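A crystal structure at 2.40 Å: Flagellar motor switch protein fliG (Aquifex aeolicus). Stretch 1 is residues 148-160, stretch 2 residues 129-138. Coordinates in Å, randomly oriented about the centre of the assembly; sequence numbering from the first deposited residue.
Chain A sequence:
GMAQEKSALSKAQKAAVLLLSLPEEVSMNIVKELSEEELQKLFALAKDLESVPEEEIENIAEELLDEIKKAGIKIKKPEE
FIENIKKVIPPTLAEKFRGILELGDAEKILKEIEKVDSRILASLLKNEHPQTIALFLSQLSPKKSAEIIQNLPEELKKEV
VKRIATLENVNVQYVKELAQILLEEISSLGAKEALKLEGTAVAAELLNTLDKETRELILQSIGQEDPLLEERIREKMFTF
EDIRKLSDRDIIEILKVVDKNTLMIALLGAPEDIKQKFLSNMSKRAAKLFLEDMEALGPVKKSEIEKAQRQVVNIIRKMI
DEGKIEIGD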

# COMPACT_ATOMS: atom_id res chain seq x y z
N ILE A 148 -20.13 -11.94 15.22
CA ILE A 148 -20.43 -11.39 13.89
C ILE A 148 -21.74 -11.96 13.38
O ILE A 148 -22.59 -11.21 12.90
CB ILE A 148 -19.31 -11.70 12.87
CG1 ILE A 148 -18.01 -10.97 13.25
CG2 ILE A 148 -19.73 -11.28 11.49
CD1 ILE A 148 -16.79 -11.53 12.55
N ILE A 149 -21.91 -13.27 13.51
CA ILE A 149 -23.15 -13.94 13.08
C ILE A 149 -24.37 -13.34 13.76
O ILE A 149 -25.35 -13.03 13.09
CB ILE A 149 -23.10 -15.48 13.33
CG1 ILE A 149 -22.23 -16.17 12.27
CG2 ILE A 149 -24.51 -16.08 13.29
CD1 ILE A 149 -22.87 -16.28 10.88
N GLN A 150 -24.29 -13.09 15.07
CA GLN A 150 -25.41 -12.48 15.81
C GLN A 150 -25.82 -11.08 15.32
O GLN A 150 -27.00 -10.73 15.39
CB GLN A 150 -25.10 -12.45 17.31
CG GLN A 150 -25.20 -13.82 17.97
CD GLN A 150 -24.81 -13.81 19.43
OE1 GLN A 150 -24.16 -12.88 19.91
NE2 GLN A 150 -25.21 -14.85 20.16
N ASN A 151 -24.86 -10.32 14.78
CA ASN A 151 -25.12 -9.00 14.19
C ASN A 151 -25.47 -9.00 12.68
O ASN A 151 -25.60 -7.93 12.08
CB ASN A 151 -23.91 -8.09 14.44
CG ASN A 151 -23.80 -7.67 15.89
OD1 ASN A 151 -24.55 -6.82 16.35
ND2 ASN A 151 -22.82 -8.23 16.60
N LEU A 152 -25.58 -10.18 12.07
CA LEU A 152 -26.01 -10.29 10.67
C LEU A 152 -27.54 -10.49 10.64
O LEU A 152 -28.13 -10.75 11.69
CB LEU A 152 -25.32 -11.47 9.95
CG LEU A 152 -23.83 -11.36 9.59
CD1 LEU A 152 -23.33 -12.68 9.04
CD2 LEU A 152 -23.55 -10.24 8.61
N PRO A 153 -28.18 -10.29 9.47
CA PRO A 153 -29.61 -10.64 9.33
C PRO A 153 -29.86 -12.14 9.48
O PRO A 153 -28.96 -12.93 9.19
CB PRO A 153 -29.96 -10.18 7.91
CG PRO A 153 -28.89 -9.22 7.52
CD PRO A 153 -27.66 -9.64 8.24
N GLU A 154 -31.09 -12.51 9.81
CA GLU A 154 -31.46 -13.90 10.16
C GLU A 154 -31.23 -14.95 9.07
O GLU A 154 -30.70 -16.03 9.35
CB GLU A 154 -32.93 -13.97 10.61
CG GLU A 154 -33.29 -13.15 11.87
CD GLU A 154 -32.60 -13.64 13.14
OE1 GLU A 154 -32.43 -14.87 13.30
OE2 GLU A 154 -32.24 -12.79 13.99
N GLU A 155 -31.65 -14.66 7.85
CA GLU A 155 -31.48 -15.61 6.73
C GLU A 155 -30.01 -15.72 6.31
O GLU A 155 -29.60 -16.73 5.73
CB GLU A 155 -32.35 -15.22 5.53
CG GLU A 155 -33.88 -15.32 5.78
CD GLU A 155 -34.43 -16.77 5.78
OE1 GLU A 155 -35.26 -17.08 4.90
OE2 GLU A 155 -34.05 -17.58 6.66
N LEU A 156 -29.21 -14.69 6.61
CA LEU A 156 -27.77 -14.70 6.35
C LEU A 156 -27.01 -15.50 7.41
O LEU A 156 -26.01 -16.13 7.09
CB LEU A 156 -27.23 -13.26 6.25
CG LEU A 156 -25.85 -13.03 5.60
CD1 LEU A 156 -25.71 -13.73 4.24
CD2 LEU A 156 -25.58 -11.53 5.46
N LYS A 157 -27.49 -15.48 8.67
CA LYS A 157 -26.91 -16.33 9.75
C LYS A 157 -26.90 -17.80 9.35
O LYS A 157 -25.88 -18.48 9.45
CB LYS A 157 -27.73 -16.22 11.04
CG LYS A 157 -27.64 -14.90 11.77
CD LYS A 157 -28.55 -14.92 13.00
CE LYS A 157 -28.62 -13.56 13.67
NZ LYS A 157 -29.46 -13.60 14.89
N LYS A 158 -28.05 -18.26 8.86
CA LYS A 158 -28.27 -19.65 8.49
C LYS A 158 -27.44 -20.04 7.25
O LYS A 158 -26.86 -21.13 7.20
CB LYS A 158 -29.76 -19.89 8.19
CG LYS A 158 -30.73 -19.52 9.36
CD LYS A 158 -32.18 -19.43 8.90
CE LYS A 158 -33.04 -18.64 9.90
NZ LYS A 158 -32.99 -19.19 11.28
N GLU A 159 -27.37 -19.13 6.28
CA GLU A 159 -26.69 -19.40 5.01
C GLU A 159 -25.17 -19.41 5.16
O GLU A 159 -24.49 -20.19 4.50
CB GLU A 159 -27.12 -18.37 3.96
CG GLU A 159 -26.72 -18.71 2.52
CD GLU A 159 -27.37 -19.98 1.99
OE1 GLU A 159 -26.77 -20.62 1.10
OE2 GLU A 159 -28.47 -20.35 2.46
N VAL A 160 -24.64 -18.52 6.02
CA VAL A 160 -23.20 -18.48 6.29
C VAL A 160 -22.75 -19.73 7.06
O VAL A 160 -21.75 -20.34 6.70
CB VAL A 160 -22.78 -17.19 7.04
CG1 VAL A 160 -21.31 -17.24 7.41
CG2 VAL A 160 -23.06 -15.95 6.17
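Stretch 2 129-138: HPQTIALFLS

Two helices that pack at a steep angle meet over a short patch, and the side chains at the crossing must do most of the work; the segment 129-138 of FliG, laid against residues 148-160, illustrates the principle well. Stretch 1 is the end of one helix, through Gln150, a short break at Asn151, Leu152 and Pro153, and then a second helix that runs from Glu154 through Val160 and onward. Stretch 2 is helical from Pro130 onward. The axes of the helix that starts at Glu154 and the one that starts at Pro130 approach to 9.5 Å, with a signed crossing angle of -62°, so the two helices run neither parallel nor antiparallel. The crossing brings the backbones closest at Val160 and Ala134, whose CA atoms lie 5.1 Å apart, whereas CA of Ile148 and CA of Leu137 are separated by 8.4 Å.

Each of the two crossing helices begins in an orderly way. His129 occupies the N-cap of its helix, where its ND1 accepts from N of Gln131 at 3.1 Å, satisfying an amide that has no helical carbonyl available to it. Pro153 holds the corresponding position in stretch 1, and N of Lys157 reaches O of Pro153 at 3.0 Å. From there, N of Val160 bonds to O of Leu156 at 3.0 Å, while in stretch 2 the bond from N of Leu137 to O of Ile133 measures 2.8 Å.

No hydrogen bond links the two stretches; the contact is made by apolar packing. Its centre is Val160, a knob set in a hole formed by Pro130, Ile133, Ala134 and Leu137, residues spaced so that they line one side of a helix. CG2 of Val160 lies 3.7 Å from CG2 of Ile133, and its CG1 is 3.8 Å from CD1 of Leu137 and 4.2 Å from CB of Ala134. The small side chain of Ala134 accompanies the close backbone approach: its CB comes within 3.7 Å of O of Val160.

One turn before Val160, Leu156 extends the packing toward the start of stretch 2. Its CB points sideways, but the t,p rotamer brings the end of the side chain nearer, with CD2 of Leu156 at 3.9 Å from CD1 of Ile133 and CD1 of Leu156 at 4.1 Å from CG of Pro130. Glu159 adds its aliphatic portion, its CG resting 3.9 Å from CB of Pro130, so that even a charged residue contributes carbon to the contact.

Leu137 carries the contact to the earlier helix of stretch 1. Its CD2 meets CD1 of Ile148 at 3.4 Å, a tight approach for two methyl groups, and its CD1 lies 3.7 Å from CG1 of Ile149. Leu152, in the break, makes a looser contact, its CD1 4.3 Å from CG2 of Ile133. Stretch 2 thus touches residues from both helices and the turn that joins them, although the total area buried is a modest 435 Å².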

# COMPACT_ATOMS: atom_id res chain seq x y z
N HIS A 129 -20.82 -11.72 -0.68
CA HIS A 129 -21.40 -13.00 -1.05
C HIS A 129 -21.32 -13.94 0.16
O HIS A 129 -20.31 -13.94 0.84
CB HIS A 129 -20.65 -13.60 -2.24
CG HIS A 129 -21.30 -14.82 -2.80
ND1 HIS A 129 -21.08 -16.08 -2.29
CD2 HIS A 129 -22.15 -14.98 -3.84
CE1 HIS A 129 -21.79 -16.96 -2.97
NE2 HIS A 129 -22.43 -16.32 -3.93
N PRO A 130 -22.39 -14.72 0.46
CA PRO A 130 -22.39 -15.61 1.64
C PRO A 130 -21.18 -16.56 1.76
O PRO A 130 -20.74 -16.85 2.88
CB PRO A 130 -23.68 -16.41 1.49
CG PRO A 130 -24.58 -15.52 0.72
CD PRO A 130 -23.70 -14.78 -0.24
N GLN A 131 -20.71 -17.08 0.63
CA GLN A 131 -19.49 -17.91 0.57
C GLN A 131 -18.23 -17.16 1.03
O GLN A 131 -17.35 -17.75 1.64
CB GLN A 131 -19.28 -18.47 -0.84
CG GLN A 131 -18.16 -19.54 -0.97
CD GLN A 131 -18.46 -20.82 -0.20
OE1 GLN A 131 -19.61 -21.11 0.09
NE2 GLN A 131 -17.41 -21.59 0.11
N THR A 132 -18.16 -15.87 0.70
CA THR A 132 -17.06 -14.99 1.15
C THR A 132 -17.10 -14.77 2.66
O THR A 132 -16.05 -14.76 3.32
CB THR A 132 -17.15 -13.61 0.44
OG1 THR A 132 -17.27 -13.82 -0.98
CG2 THR A 132 -15.92 -12.76 0.72
N ILE A 133 -18.31 -14.59 3.21
CA ILE A 133 -18.50 -14.40 4.66
C ILE A 133 -18.10 -15.69 5.39
O ILE A 133 -17.40 -15.64 6.40
CB ILE A 133 -19.96 -14.03 5.03
CG1 ILE A 133 -20.45 -12.79 4.26
CG2 ILE A 133 -20.06 -13.76 6.54
CD1 ILE A 133 -21.87 -12.36 4.58
N ALA A 134 -18.51 -16.84 4.84
CA ALA A 134 -18.21 -18.16 5.40
C ALA A 134 -16.71 -18.44 5.41
O ALA A 134 -16.17 -18.89 6.41
CB ALA A 134 -18.92 -19.24 4.61
N LEU A 135 -16.05 -18.18 4.28
CA LEU A 135 -14.60 -18.34 4.16
C LEU A 135 -13.84 -17.47 5.17
O LEU A 135 -12.82 -17.91 5.72
CB LEU A 135 -14.12 -18.03 2.72
CG LEU A 135 -14.37 -19.11 1.67
CD1 LEU A 135 -14.42 -18.53 0.24
CD2 LEU A 135 -13.30 -20.19 1.80
N PHE A 136 -14.32 -16.25 5.37
CA PHE A 136 -13.72 -15.30 6.35
C PHE A 136 -13.94 -15.77 7.80
O PHE A 136 -13.00 -15.82 8.59
CB PHE A 136 -14.32 -13.90 6.15
CG PHE A 136 -13.67 -12.82 6.98
CD1 PHE A 136 -12.48 -12.24 6.57
CD2 PHE A 136 -14.28 -12.33 8.13
CE1 PHE A 136 -11.89 -11.23 7.31
CE2 PHE A 136 -13.69 -11.32 8.88
CZ PHE A 136 -12.50 -10.77 8.47
N LEU A 137 -15.19 -16.09 8.13
CA LEU A 137 -15.53 -16.56 9.47
C LEU A 137 -14.89 -17.90 9.83
O LEU A 137 -14.57 -18.12 10.99
CB LEU A 137 -17.06 -16.63 9.69
CG LEU A 137 -17.85 -15.31 9.75
CD1 LEU A 137 -19.27 -15.58 10.20
CD2 LEU A 137 -17.21 -14.30 10.67
N SER A 138 -14.66 -18.77 8.83
CA SER A 138 -13.99 -20.06 9.06
C SER A 138 -12.60 -19.91 9.71
O SER A 138 -12.16 -20.82 10.41
CB SER A 138 -13.82 -20.85 7.75
OG SER A 138 -12.70 -20.39 6.99